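PDB 6G44: putative major capsid protein from Cafeteriavirus-dependent mavirus, which probably builds the icosahedral shell of this virophage, its double jelly-roll subunits associating as trimers. Local coordinates for residues S106-V111 with D233-P238; C303-D308 with F456-A461; Y379-S384 with S424-R429; T80-N85 with S193-I198; G297-M302 with Y468-F473. One frame throughout, in Å; residues are numbered along the deposited sequence. Where two conformers were deposited one is given.

Interaction 1: residues S106-V111 with D233-P238; sequences SIPVAV and DGQFKP
D233 is engaged through both its backbone and its side chain. Its amide donates to V109 O over 3.0 Å (D233 N to V109 O), and an N-H...O angle of 170° makes this the straighter of the two backbone bonds. With CG anti to the backbone N (chi1 172°), the carboxylate swings across P108 at about a right angle. D233 CB presses on V109 CG1 at 3.4 Å, and D233 OD2 sits 3.5 Å from P108 CG. The other oxygen is held from within the same segment: Q235 NE2 donates to the syn lone pair of D233 OD1 at 3.2 Å, with the acceptor in the plane of the glutamine amide.

The two segments run nearly antiparallel here, where strand 222-235 of the N-terminal jelly roll ends beside the run leading into strand 110-114, and V111 and I231 continue the backbone pairing further along.

S106 supplies the second backbone link, its O accepting from Q235 N at 2.7 Å. Donor and C=O axis are nearly aligned, yet the N-H is bent to 141°. S106 CB lies over one face of the F236 ring, displaced toward the rim, in a CH-pi contact of 3.8 Å from CB to the ring centroid. Its hydroxyl turns to P102 O. F236 is the centre of an inverse gamma turn, which redirects the chain toward K237, the N-cap residue of helix 238-241. Beside the serine, I107 CG1 approaches F236 CZ obliquely at 3.9 Å, while F264 meets the same ring.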
# COMPACT_ATOMS: atom_id res chain seq x y z
N SER C 106 -15.76 12.47 -19.94
CA SER C 106 -16.76 12.61 -21.01
C SER C 106 -17.83 13.65 -20.69
O SER C 106 -18.80 13.76 -21.46
CB SER C 106 -17.41 11.26 -21.26
OG SER C 106 -16.48 10.33 -21.78
N ILE C 107 -17.73 14.40 -19.59
CA ILE C 107 -18.77 15.34 -19.21
C ILE C 107 -18.16 16.71 -18.97
O ILE C 107 -17.68 17.02 -17.88
CB ILE C 107 -19.56 14.87 -17.97
CG1 ILE C 107 -20.14 13.47 -18.13
CG2 ILE C 107 -20.65 15.89 -17.63
CD1 ILE C 107 -20.55 12.80 -16.82
N PRO C 108 -18.18 17.59 -19.98
CA PRO C 108 -17.59 18.90 -19.78
C PRO C 108 -18.32 19.83 -18.83
O PRO C 108 -17.69 20.65 -18.17
CB PRO C 108 -17.55 19.51 -21.19
CG PRO C 108 -17.80 18.42 -22.12
CD PRO C 108 -18.43 17.28 -21.40
N VAL C 109 -19.64 19.68 -18.76
CA VAL C 109 -20.46 20.49 -17.88
C VAL C 109 -21.65 19.65 -17.41
O VAL C 109 -22.18 18.81 -18.17
CB VAL C 109 -20.88 21.82 -18.56
CG1 VAL C 109 -21.58 21.58 -19.89
CG2 VAL C 109 -21.75 22.64 -17.61
N ALA C 110 -21.99 19.83 -16.14
CA ALA C 110 -23.13 19.20 -15.52
C ALA C 110 -23.90 20.23 -14.72
O ALA C 110 -23.32 21.16 -14.13
CB ALA C 110 -22.66 18.06 -14.62
N VAL C 111 -25.22 20.08 -14.73
CA VAL C 111 -26.09 20.88 -13.89
C VAL C 111 -26.93 19.93 -13.04
O VAL C 111 -27.61 19.05 -13.57
CB VAL C 111 -27.01 21.82 -14.70
CG1 VAL C 111 -27.90 22.61 -13.76
CG2 VAL C 111 -26.18 22.74 -15.57
N ASP C 233 -23.85 17.40 -20.23
CA ASP C 233 -23.37 17.59 -21.61
C ASP C 233 -22.62 16.30 -21.95
O ASP C 233 -21.44 16.15 -21.57
CB ASP C 233 -22.47 18.82 -21.69
CG ASP C 233 -21.76 18.98 -23.03
OD1 ASP C 233 -22.11 18.33 -24.01
OD2 ASP C 233 -20.83 19.83 -23.02
N GLY C 234 -23.30 15.35 -22.56
CA GLY C 234 -22.72 14.04 -22.85
C GLY C 234 -21.70 14.09 -23.97
O GLY C 234 -22.02 14.46 -25.10
N GLN C 235 -20.44 13.78 -23.66
CA GLN C 235 -19.37 13.69 -24.65
C GLN C 235 -18.66 12.35 -24.50
O GLN C 235 -17.42 12.32 -24.38
CB GLN C 235 -18.40 14.87 -24.53
CG GLN C 235 -19.02 16.23 -24.79
CD GLN C 235 -19.42 16.41 -26.25
OE1 GLN C 235 -18.82 15.82 -27.16
NE2 GLN C 235 -20.48 17.18 -26.47
N PHE C 236 -19.43 11.28 -24.51
CA PHE C 236 -18.96 9.87 -24.35
C PHE C 236 -18.49 9.38 -25.71
O PHE C 236 -19.09 8.49 -26.33
CB PHE C 236 -20.05 8.99 -23.78
CG PHE C 236 -20.50 9.43 -22.43
CD1 PHE C 236 -21.54 10.35 -22.24
CD2 PHE C 236 -19.87 8.94 -21.28
CE1 PHE C 236 -21.95 10.74 -21.00
CE2 PHE C 236 -20.29 9.35 -20.03
CZ PHE C 236 -21.32 10.22 -19.87
N LYS C 237 -17.40 9.98 -26.13
CA LYS C 237 -16.84 9.77 -27.45
C LYS C 237 -15.47 9.16 -27.31
O LYS C 237 -14.88 9.20 -26.24
CB LYS C 237 -16.79 11.07 -28.21
CG LYS C 237 -15.83 12.11 -27.69
CD LYS C 237 -16.15 13.44 -28.36
CE LYS C 237 -15.05 14.44 -28.09
NZ LYS C 237 -15.46 15.80 -28.52
N PRO C 238 -14.95 8.58 -28.39
CA PRO C 238 -13.73 7.79 -28.29
C PRO C 238 -12.54 8.55 -27.70
O PRO C 238 -11.81 7.98 -26.86
CB PRO C 238 -13.49 7.37 -29.74
CG PRO C 238 -14.85 7.26 -30.30
CD PRO C 238 -15.53 8.46 -29.75

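Interaction 2: residues C303-D308 with F456-A461; sequences CLNTKD and FVTPEA. With SO4 (sulfate ion), chain B.
At one end of the C-terminal jelly roll, where strands 286-305 and 448-457 run out into loops, the amide of N305 gathers the chain leaving the second strand. N305 CG lies beside the backbone N, anti to the carbonyl carbon, which points the amide at T458 and E460. N305 ND2 donates to E460 O at 2.9 Å, almost perfectly straight (178°) and in the amide plane. The same nitrogen reaches T458 O at 3.1 Å from above the carbonyl plane, and makes a weak bond to T458 OG1, also 3.1 Å from ND2; both are bent, consistent with one N-H shared between them. On the other side of the amide, N305 OD1 accepts from H319 and from a water that in turn accepts from T458 N.

A second water accepts a hydrogen bond from T458 OG1, 2.7 Å from its O, and donates to C303 O and E460 OE1, while E460 OE2 turns to Y468. Alongside, C303 SG meets the edge of the F456 ring, 3.7 Å from CE2, as a sulfur-aromatic contact. K307 NZ, also bonded to E315 O, donates to a sulfate probably from the crystallisation liquor. The contact thus joins strand ends from the two facing sheets of a jelly-roll sandwich.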
# COMPACT_ATOMS: atom_id res chain seq x y z
N CYS C 303 4.62 27.49 -28.96
CA CYS C 303 5.93 27.16 -28.41
C CYS C 303 6.75 26.40 -29.43
O CYS C 303 6.38 25.30 -29.83
CB CYS C 303 5.74 26.31 -27.14
SG CYS C 303 5.06 27.26 -25.76
N LEU C 304 7.87 27.00 -29.87
CA LEU C 304 8.74 26.42 -30.91
C LEU C 304 9.99 25.92 -30.26
O LEU C 304 10.65 26.67 -29.54
CB LEU C 304 9.14 27.50 -31.94
CG LEU C 304 8.04 28.23 -32.70
CD1 LEU C 304 8.67 29.21 -33.70
CD2 LEU C 304 7.11 27.27 -33.41
N ASN C 305 10.32 24.66 -30.51
CA ASN C 305 11.61 24.11 -30.08
C ASN C 305 12.64 24.18 -31.20
O ASN C 305 12.33 23.88 -32.35
CB ASN C 305 11.44 22.69 -29.57
CG ASN C 305 10.76 22.65 -28.21
OD1 ASN C 305 10.70 23.65 -27.49
ND2 ASN C 305 10.26 21.48 -27.84
N THR C 306 13.85 24.57 -30.81
CA THR C 306 15.01 24.63 -31.69
C THR C 306 16.10 23.63 -31.30
O THR C 306 17.01 23.40 -32.09
CB THR C 306 15.61 26.04 -31.67
OG1 THR C 306 16.13 26.32 -30.37
CG2 THR C 306 14.56 27.07 -32.05
N LYS C 307 16.02 23.04 -30.11
CA LYS C 307 16.94 22.03 -29.63
C LYS C 307 16.16 20.74 -29.40
O LYS C 307 14.91 20.75 -29.24
CB LYS C 307 17.66 22.53 -28.39
CG LYS C 307 18.68 23.61 -28.78
CD LYS C 307 19.17 24.44 -27.63
CE LYS C 307 18.21 25.54 -27.24
NZ LYS C 307 18.59 26.07 -25.90
N ASP C 308 16.85 19.62 -29.46
CA ASP C 308 16.20 18.31 -29.32
C ASP C 308 15.59 18.22 -27.92
O ASP C 308 16.28 18.46 -26.94
CB ASP C 308 17.19 17.16 -29.49
CG ASP C 308 17.74 17.05 -30.91
OD1 ASP C 308 17.03 17.39 -31.88
OD2 ASP C 308 18.91 16.60 -31.02
N PHE C 456 8.72 26.49 -18.67
CA PHE C 456 8.43 25.09 -18.94
C PHE C 456 9.08 24.59 -20.19
O PHE C 456 9.44 25.36 -21.09
CB PHE C 456 6.91 24.86 -19.00
CG PHE C 456 6.21 25.69 -20.05
CD1 PHE C 456 5.78 26.98 -19.75
CD2 PHE C 456 6.01 25.19 -21.33
CE1 PHE C 456 5.13 27.74 -20.72
CE2 PHE C 456 5.36 25.94 -22.30
CZ PHE C 456 4.94 27.22 -21.98
N VAL C 457 9.21 23.27 -20.25
CA VAL C 457 9.75 22.58 -21.42
C VAL C 457 8.67 21.69 -22.06
O VAL C 457 7.78 21.15 -21.38
CB VAL C 457 10.99 21.73 -21.06
CG1 VAL C 457 12.14 22.60 -20.60
CG2 VAL C 457 10.69 20.66 -20.01
N THR C 458 8.77 21.55 -23.38
CA THR C 458 7.76 20.86 -24.18
C THR C 458 8.41 19.74 -24.99
O THR C 458 9.61 19.80 -25.30
CB THR C 458 7.08 21.86 -25.12
OG1 THR C 458 8.09 22.47 -25.92
CG2 THR C 458 6.32 22.93 -24.35
N PRO C 459 7.63 18.72 -25.35
CA PRO C 459 8.19 17.54 -26.02
C PRO C 459 8.33 17.60 -27.54
O PRO C 459 8.78 16.61 -28.13
CB PRO C 459 7.22 16.46 -25.62
CG PRO C 459 5.91 17.17 -25.58
CD PRO C 459 6.22 18.49 -24.97
N GLU C 460 7.98 18.71 -28.18
CA GLU C 460 8.04 18.74 -29.65
C GLU C 460 9.47 18.70 -30.19
O GLU C 460 10.41 19.18 -29.57
CB GLU C 460 7.29 19.96 -30.20
CG GLU C 460 5.78 19.80 -30.25
CD GLU C 460 5.13 19.86 -28.88
OE1 GLU C 460 5.65 20.58 -28.01
OE2 GLU C 460 4.09 19.21 -28.70
N ALA C 461 9.61 18.10 -31.37
CA ALA C 461 10.88 18.00 -32.06
C ALA C 461 11.49 19.36 -32.34
O ALA C 461 10.78 20.38 -32.50
CB ALA C 461 10.70 17.25 -33.37
S SO4 B . 15.93 29.05 -24.99
O1 SO4 B . 17.09 28.48 -25.70
O2 SO4 B . 16.05 30.51 -24.83
O3 SO4 B . 14.74 28.80 -25.83
O4 SO4 B . 15.85 28.44 -23.62
O HOH W 1 6.88 22.93 -28.27
O HOH W 2 10.96 22.97 -24.60

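Interaction 3: residues Y379-S384 with S424-R429; sequences YELSSS and SVIFFR
Hydrogen bonding centres on S382, whose OG stands anti to the backbone N (chi1 -161°) and so reaches from the helix to the strand. S382 OG donates to V425 O at 2.7 Å, in the carbonyl plane and on a lone pair. It also accepts from F427 N at 3.0 Å, with an N-H...O angle of 165°. The hydroxyl thus serves as donor and acceptor at once, occupying a C=O and an N-H on the strand edge turned away from strand 334-341, groups that could otherwise probably pair with another strand. Within the helix, two further hydroxyls turn back on the backbone: S384 OG donates to L381 O, and S383 OG to Y379 O. Farther out, a water links S384 O to R429 NH2.

The apolar part belongs to L381, its CG anti to the backbone N. Its methyls meet two strand residues: L381 CD2 lies 4.0 Å from I426 CG2, and both CD1 and CD2 come to 4.1 Å from F428 CB.

As an aromatic contact, the F427 ring turns its edge to S382 OG, which lies 3.5 Å from F427 CD2; V425 CG1 lies over one face, offset toward the rim.

Segment axes approach to 6.4 Å at 60°, so helix 375-384 crosses strand 425-428 obliquely. The strand's other edge pairs with strand 334-341 through I426 and F428, and Y39 of the second subunit packs on L381 from outside.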
# COMPACT_ATOMS: atom_id res chain seq x y z
N TYR C 379 8.22 20.18 -7.24
CA TYR C 379 7.62 18.86 -6.98
C TYR C 379 7.32 18.68 -5.50
O TYR C 379 6.24 18.19 -5.13
CB TYR C 379 8.56 17.77 -7.49
CG TYR C 379 8.13 16.36 -7.18
CD1 TYR C 379 7.03 15.80 -7.81
CD2 TYR C 379 8.83 15.56 -6.28
CE1 TYR C 379 6.66 14.50 -7.56
CE2 TYR C 379 8.46 14.26 -6.03
CZ TYR C 379 7.35 13.74 -6.65
OH TYR C 379 6.97 12.42 -6.43
N GLU C 380 8.26 19.06 -4.64
CA GLU C 380 8.05 18.97 -3.20
C GLU C 380 6.89 19.84 -2.73
O GLU C 380 6.06 19.41 -1.92
CB GLU C 380 9.36 19.28 -2.47
CG GLU C 380 10.43 18.19 -2.68
CD GLU C 380 11.83 18.57 -2.20
OE1 GLU C 380 12.03 19.68 -1.72
OE2 GLU C 380 12.75 17.73 -2.37
N LEU C 381 6.83 21.05 -3.26
CA LEU C 381 5.71 21.96 -2.97
C LEU C 381 4.38 21.30 -3.36
O LEU C 381 3.41 21.24 -2.58
CB LEU C 381 5.89 23.28 -3.73
CG LEU C 381 4.71 24.23 -3.84
CD1 LEU C 381 4.22 24.68 -2.46
CD2 LEU C 381 5.05 25.44 -4.72
N SER C 382 4.31 20.81 -4.59
CA SER C 382 3.06 20.21 -5.05
C SER C 382 2.69 18.99 -4.20
O SER C 382 1.52 18.82 -3.81
CB SER C 382 3.10 19.86 -6.54
OG SER C 382 1.78 19.71 -7.04
N SER C 383 3.69 18.16 -3.90
CA SER C 383 3.50 16.95 -3.08
C SER C 383 3.05 17.28 -1.66
O SER C 383 2.25 16.52 -1.08
CB SER C 383 4.77 16.12 -3.06
OG SER C 383 5.10 15.66 -4.37
N SER C 384 3.48 18.42 -1.13
CA SER C 384 3.04 18.85 0.22
C SER C 384 1.55 19.15 0.27
O SER C 384 0.96 19.18 1.35
CB SER C 384 3.86 20.05 0.72
OG SER C 384 3.45 21.26 0.12
N SER C 424 3.60 18.49 -15.48
CA SER C 424 3.42 19.02 -14.12
C SER C 424 2.03 19.51 -13.78
O SER C 424 1.36 20.14 -14.61
CB SER C 424 4.37 20.19 -13.87
OG SER C 424 5.68 19.96 -14.33
N VAL C 425 1.64 19.30 -12.54
CA VAL C 425 0.60 20.11 -11.90
C VAL C 425 1.16 20.58 -10.58
O VAL C 425 1.61 19.76 -9.78
CB VAL C 425 -0.71 19.34 -11.66
CG1 VAL C 425 -1.75 20.22 -10.99
CG2 VAL C 425 -1.26 18.81 -12.98
N ILE C 426 1.15 21.88 -10.36
CA ILE C 426 1.69 22.45 -9.11
C ILE C 426 0.54 22.98 -8.26
O ILE C 426 -0.10 23.96 -8.62
CB ILE C 426 2.76 23.53 -9.33
CG1 ILE C 426 3.93 22.96 -10.14
CG2 ILE C 426 3.25 24.08 -7.99
CD1 ILE C 426 4.86 24.01 -10.71
N PHE C 427 0.30 22.34 -7.13
CA PHE C 427 -0.68 22.77 -6.15
C PHE C 427 0.01 23.62 -5.11
O PHE C 427 1.05 23.20 -4.56
CB PHE C 427 -1.34 21.56 -5.46
CG PHE C 427 -2.18 20.71 -6.38
CD1 PHE C 427 -3.49 21.07 -6.66
CD2 PHE C 427 -1.69 19.53 -6.96
CE1 PHE C 427 -4.28 20.27 -7.47
CE2 PHE C 427 -2.49 18.74 -7.76
CZ PHE C 427 -3.79 19.13 -8.04
N PHE C 428 -0.50 24.83 -4.84
CA PHE C 428 0.05 25.68 -3.76
C PHE C 428 -1.07 26.44 -3.05
O PHE C 428 -2.11 26.72 -3.66
CB PHE C 428 1.15 26.63 -4.26
CG PHE C 428 0.64 27.80 -5.09
CD1 PHE C 428 0.30 29.00 -4.49
CD2 PHE C 428 0.56 27.71 -6.49
CE1 PHE C 428 -0.18 30.06 -5.24
CE2 PHE C 428 0.11 28.78 -7.24
CZ PHE C 428 -0.27 29.96 -6.61
N ARG C 429 -0.87 26.68 -1.76
CA ARG C 429 -1.84 27.38 -0.91
C ARG C 429 -1.33 28.80 -0.67
O ARG C 429 -0.13 29.06 -0.76
CB ARG C 429 -1.94 26.66 0.43
CG ARG C 429 -2.39 25.22 0.36
CD ARG C 429 -2.35 24.62 1.73
NE ARG C 429 -2.71 23.20 1.76
CZ ARG C 429 -3.94 22.72 1.87
NH1 ARG C 429 -4.98 23.52 2.01
NH2 ARG C 429 -4.13 21.41 1.91
O HOH W 3 -1.34 20.32 2.57

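Interaction 4: residues T80-N85 with S193-I198; sequences TAEIKN and STSVKI
E82 carries CG anti to its backbone N (chi1 -177°), whereas K197 has CG beside its own (chi1 -78°); both side chains then run extended and cross obliquely on the same face of the sheet. As a result K197 CE comes 3.5 Å from E82 OE2. The charges themselves stay apart, E82 OE2 to K197 NZ being 4.4 Å, beyond a salt bridge, and a water bridges them. A further water binds S195 OG and, weakly, E82 OE1.

Beneath these groups the backbones form a regular antiparallel pairing. A81 and I198 are a hydrogen-bonded pair, with A81 N to I198 O and I198 N to A81 O both 2.9 Å. I83 and V196 form the next such pair, I83 N lying 2.9 Å from V196 O, and E82 faces K197 between them as a non-hydrogen-bonded pair. On the opposite face, I83 and V196 lie side by side, I83 CB 4.0 Å from V196 CG1.

That apolar face is buried: I83 and I198 pack on I96 of strand 96-98, and A81 on I242 of strand 242-244. Along its other edge, strand 74-84 pairs with strand 258-273, where D260 forms a salt bridge with K84, so strand 74-84 lies between two partners in the N-terminal jelly-roll sheet.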
# COMPACT_ATOMS: atom_id res chain seq x y z
N THR C 80 -20.69 -0.13 -27.20
CA THR C 80 -19.79 -0.90 -28.03
C THR C 80 -18.88 0.07 -28.76
O THR C 80 -19.35 1.06 -29.31
CB THR C 80 -20.56 -1.78 -29.04
OG1 THR C 80 -21.40 -2.70 -28.34
CG2 THR C 80 -19.62 -2.53 -29.96
N ALA C 81 -17.57 -0.16 -28.71
CA ALA C 81 -16.58 0.59 -29.47
C ALA C 81 -16.05 -0.27 -30.59
O ALA C 81 -15.62 -1.41 -30.35
CB ALA C 81 -15.43 1.02 -28.57
N GLU C 82 -16.07 0.27 -31.81
CA GLU C 82 -15.43 -0.37 -32.95
C GLU C 82 -14.17 0.39 -33.29
O GLU C 82 -14.23 1.58 -33.56
CB GLU C 82 -16.35 -0.40 -34.18
CG GLU C 82 -15.71 -1.14 -35.35
CD GLU C 82 -16.62 -1.32 -36.56
OE1 GLU C 82 -16.22 -2.08 -37.46
OE2 GLU C 82 -17.70 -0.71 -36.62
N ILE C 83 -13.02 -0.29 -33.24
CA ILE C 83 -11.73 0.31 -33.52
C ILE C 83 -11.25 -0.20 -34.87
O ILE C 83 -11.11 -1.41 -35.05
CB ILE C 83 -10.66 -0.07 -32.45
CG1 ILE C 83 -11.18 0.32 -31.06
CG2 ILE C 83 -9.34 0.55 -32.82
CD1 ILE C 83 -10.37 -0.24 -29.91
N LYS C 84 -11.02 0.74 -35.78
CA LYS C 84 -10.59 0.43 -37.15
C LYS C 84 -9.18 0.90 -37.42
O LYS C 84 -8.63 1.75 -36.70
CB LYS C 84 -11.54 1.07 -38.16
CG LYS C 84 -13.00 0.67 -37.98
CD LYS C 84 -13.89 1.42 -38.97
CE LYS C 84 -15.33 1.46 -38.50
NZ LYS C 84 -16.10 2.58 -39.13
N ASN C 85 -8.60 0.36 -38.51
CA ASN C 85 -7.25 0.71 -39.03
C ASN C 85 -6.13 -0.02 -38.29
O ASN C 85 -4.98 0.42 -38.33
CB ASN C 85 -6.97 2.23 -39.04
CG ASN C 85 -8.01 3.03 -39.81
OD1 ASN C 85 -8.72 2.49 -40.67
ND2 ASN C 85 -8.12 4.31 -39.48
N SER C 193 -8.84 -9.60 -40.29
CA SER C 193 -9.56 -8.40 -39.91
C SER C 193 -8.60 -7.30 -39.43
O SER C 193 -7.51 -7.58 -38.94
CB SER C 193 -10.64 -8.70 -38.87
OG SER C 193 -10.13 -9.36 -37.74
N THR C 194 -9.03 -6.06 -39.64
CA THR C 194 -8.28 -4.87 -39.29
C THR C 194 -9.07 -3.99 -38.30
O THR C 194 -8.79 -2.81 -38.11
CB THR C 194 -7.94 -4.05 -40.54
OG1 THR C 194 -9.14 -3.73 -41.25
CG2 THR C 194 -6.98 -4.85 -41.45
N SER C 195 -10.09 -4.59 -37.69
CA SER C 195 -10.92 -3.90 -36.72
C SER C 195 -11.34 -4.84 -35.62
O SER C 195 -11.31 -6.06 -35.78
CB SER C 195 -12.14 -3.29 -37.40
OG SER C 195 -12.94 -4.30 -38.00
N VAL C 196 -11.76 -4.26 -34.49
CA VAL C 196 -12.27 -5.04 -33.37
C VAL C 196 -13.47 -4.31 -32.77
O VAL C 196 -13.52 -3.08 -32.80
CB VAL C 196 -11.14 -5.29 -32.34
CG1 VAL C 196 -10.71 -4.02 -31.63
CG2 VAL C 196 -11.52 -6.36 -31.33
N LYS C 197 -14.44 -5.07 -32.26
CA LYS C 197 -15.56 -4.50 -31.52
C LYS C 197 -15.47 -5.01 -30.09
O LYS C 197 -15.33 -6.20 -29.86
CB LYS C 197 -16.92 -4.88 -32.13
CG LYS C 197 -17.27 -4.07 -33.36
CD LYS C 197 -18.62 -4.49 -33.92
CE LYS C 197 -19.01 -3.64 -35.12
NZ LYS C 197 -20.42 -3.95 -35.51
N ILE C 198 -15.59 -4.07 -29.15
CA ILE C 198 -15.53 -4.38 -27.72
C ILE C 198 -16.72 -3.72 -27.01
O ILE C 198 -16.94 -2.50 -27.15
CB ILE C 198 -14.21 -3.89 -27.07
CG1 ILE C 198 -13.02 -4.40 -27.87
CG2 ILE C 198 -14.13 -4.35 -25.60
CD1 ILE C 198 -11.68 -3.86 -27.46
O HOH W 4 -14.91 -4.92 -36.26
O HOH W 5 -19.90 -2.64 -38.12
O HOH W 6 -10.11 -1.21 -40.39

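Interaction 5: residues G297-M302 with Y468-F473; sequences GNISSM and YKLEVF
K469 lays its aliphatic chain obliquely across N298, with K469 CG 4.1 Å from N298 CB. K469 CG is anti to its backbone N, and a bend at chi3 (-77°) then carries K469 CE to within 4.1 Å of N298 OD1. The contact is diagonal, since K469 pairs directly with S300 and N298 with E471. The lysine nitrogen has a weak, long ion pair with E342.

I299 and L470, a hydrogen-bonded pair, cross obliquely on the other face. I299 CG1 is anti to the backbone N, which puts CG2 in the crowded position and 4.2 Å from L470 CB. S301, Y468 and V472 share this face. It is the inward one: I299, S301, L470 and V472 touch strand 319-328 in the facing sheet of the C-terminal jelly roll, while the Y468 hydroxyl bonds to E460.

Backbone bonds hold strands 286-305 and 464-482 in antiparallel register, their segment axes 165° apart. L470 N donates to I299 O at 2.8 Å, nearly along the C=O axis. Y468 N reaches S301 O at 3.0 Å, and V472 N reaches G297 O at the same distance. Only the outermost bond, G297 N to V472 O at 3.3 Å, is weak. Between these pairs N298 CA approaches L470 O at 3.1 Å, a CA-H...O contact.

Six main-chain bonds set against a few loose contacts between side chains suggest that the register rests mainly on the backbone, while side chains divide the sheet into a largely polar face and an inward, mostly apolar one.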
# COMPACT_ATOMS: atom_id res chain seq x y z
N GLY C 297 -7.55 31.97 -14.60
CA GLY C 297 -6.89 32.64 -15.71
C GLY C 297 -6.22 31.66 -16.62
O GLY C 297 -5.83 30.55 -16.22
N ASN C 298 -6.11 32.05 -17.88
CA ASN C 298 -5.38 31.26 -18.83
C ASN C 298 -4.71 32.16 -19.85
O ASN C 298 -5.12 33.31 -20.05
CB ASN C 298 -6.28 30.22 -19.51
CG ASN C 298 -7.33 30.84 -20.38
OD1 ASN C 298 -7.13 30.98 -21.59
ND2 ASN C 298 -8.44 31.24 -19.79
N ILE C 299 -3.65 31.65 -20.46
CA ILE C 299 -2.96 32.33 -21.55
C ILE C 299 -2.22 31.29 -22.35
O ILE C 299 -1.77 30.28 -21.78
CB ILE C 299 -2.04 33.45 -21.04
CG1 ILE C 299 -1.63 34.37 -22.21
CG2 ILE C 299 -0.83 32.90 -20.29
CD1 ILE C 299 -1.06 35.68 -21.75
N SER C 300 -2.09 31.51 -23.66
CA SER C 300 -1.43 30.53 -24.52
C SER C 300 -0.38 31.17 -25.41
O SER C 300 -0.34 32.39 -25.56
CB SER C 300 -2.46 29.80 -25.37
OG SER C 300 -3.06 30.68 -26.31
N SER C 301 0.49 30.33 -25.96
CA SER C 301 1.44 30.74 -26.99
C SER C 301 1.77 29.56 -27.88
O SER C 301 1.54 28.38 -27.53
CB SER C 301 2.71 31.33 -26.39
OG SER C 301 3.50 30.31 -25.76
N MET C 302 2.30 29.88 -29.06
CA MET C 302 2.90 28.89 -29.92
C MET C 302 4.32 28.71 -29.42
O MET C 302 5.11 29.64 -29.47
CB MET C 302 2.90 29.38 -31.39
CG MET C 302 3.53 28.40 -32.39
SD MET C 302 2.63 26.84 -32.45
CE MET C 302 3.48 25.97 -33.77
N TYR C 468 0.59 25.74 -26.41
CA TYR C 468 0.46 25.37 -24.99
C TYR C 468 -0.29 26.45 -24.24
O TYR C 468 -0.14 27.65 -24.53
CB TYR C 468 1.84 25.11 -24.32
CG TYR C 468 2.38 23.76 -24.73
CD1 TYR C 468 2.95 23.58 -25.98
CD2 TYR C 468 2.22 22.63 -23.92
CE1 TYR C 468 3.37 22.34 -26.41
CE2 TYR C 468 2.64 21.38 -24.34
CZ TYR C 468 3.21 21.25 -25.59
OH TYR C 468 3.59 20.01 -25.97
N LYS C 469 -1.10 26.01 -23.28
CA LYS C 469 -1.94 26.91 -22.49
C LYS C 469 -1.60 26.78 -21.00
O LYS C 469 -1.74 25.72 -20.41
CB LYS C 469 -3.40 26.59 -22.72
CG LYS C 469 -4.37 27.48 -21.97
CD LYS C 469 -5.81 27.03 -22.13
CE LYS C 469 -6.38 27.42 -23.48
NZ LYS C 469 -7.85 27.19 -23.53
N LEU C 470 -1.18 27.89 -20.41
CA LEU C 470 -1.01 28.02 -18.95
C LEU C 470 -2.39 28.25 -18.35
O LEU C 470 -3.11 29.15 -18.77
CB LEU C 470 -0.07 29.18 -18.61
CG LEU C 470 -0.03 29.66 -17.16
CD1 LEU C 470 0.36 28.54 -16.18
CD2 LEU C 470 0.88 30.85 -16.96
N GLU C 471 -2.78 27.42 -17.38
CA GLU C 471 -4.05 27.56 -16.68
C GLU C 471 -3.77 27.63 -15.19
O GLU C 471 -2.94 26.86 -14.67
CB GLU C 471 -4.97 26.39 -16.96
CG GLU C 471 -5.47 26.29 -18.40
CD GLU C 471 -6.41 25.11 -18.60
OE1 GLU C 471 -5.91 23.97 -18.45
OE2 GLU C 471 -7.63 25.30 -18.89
N VAL C 472 -4.46 28.54 -14.51
CA VAL C 472 -4.40 28.69 -13.06
C VAL C 472 -5.81 28.47 -12.55
O VAL C 472 -6.74 29.20 -12.93
CB VAL C 472 -3.86 30.06 -12.62
CG1 VAL C 472 -3.80 30.15 -11.10
CG2 VAL C 472 -2.49 30.27 -13.26
N PHE C 473 -5.98 27.44 -11.73
CA PHE C 473 -7.27 27.12 -11.13
C PHE C 473 -7.28 27.51 -9.68
O PHE C 473 -6.24 27.45 -9.02
CB PHE C 473 -7.55 25.63 -11.21
CG PHE C 473 -7.65 25.11 -12.60
CD1 PHE C 473 -6.52 24.64 -13.25
CD2 PHE C 473 -8.86 25.08 -13.27
CE1 PHE C 473 -6.59 24.14 -14.54
CE2 PHE C 473 -8.93 24.60 -14.59
CZ PHE C 473 -7.79 24.12 -15.20

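From the N terminus, segment 80-85 comes first, then 106-111; 193-198 closes interaction 4 and 233-238 closes interaction 1, so these two loops cross. Both belong to one sheet of the N-terminal jelly roll, with nearest atoms about 7 Å apart. The chain then enters the C-terminal jelly roll, where the contacts nest: interaction 5 opens at 297-302, interaction 2 directly after it, and interaction 3 opens and closes inside both before 456-461 and 468-473 shut the outer loops. Interactions 2 and 5 share strand 286-305 and touch at Y468. Interaction 3 packs helix 375-384 against the sheet that also holds interaction 5, and lies across the chain's centre from interaction 1.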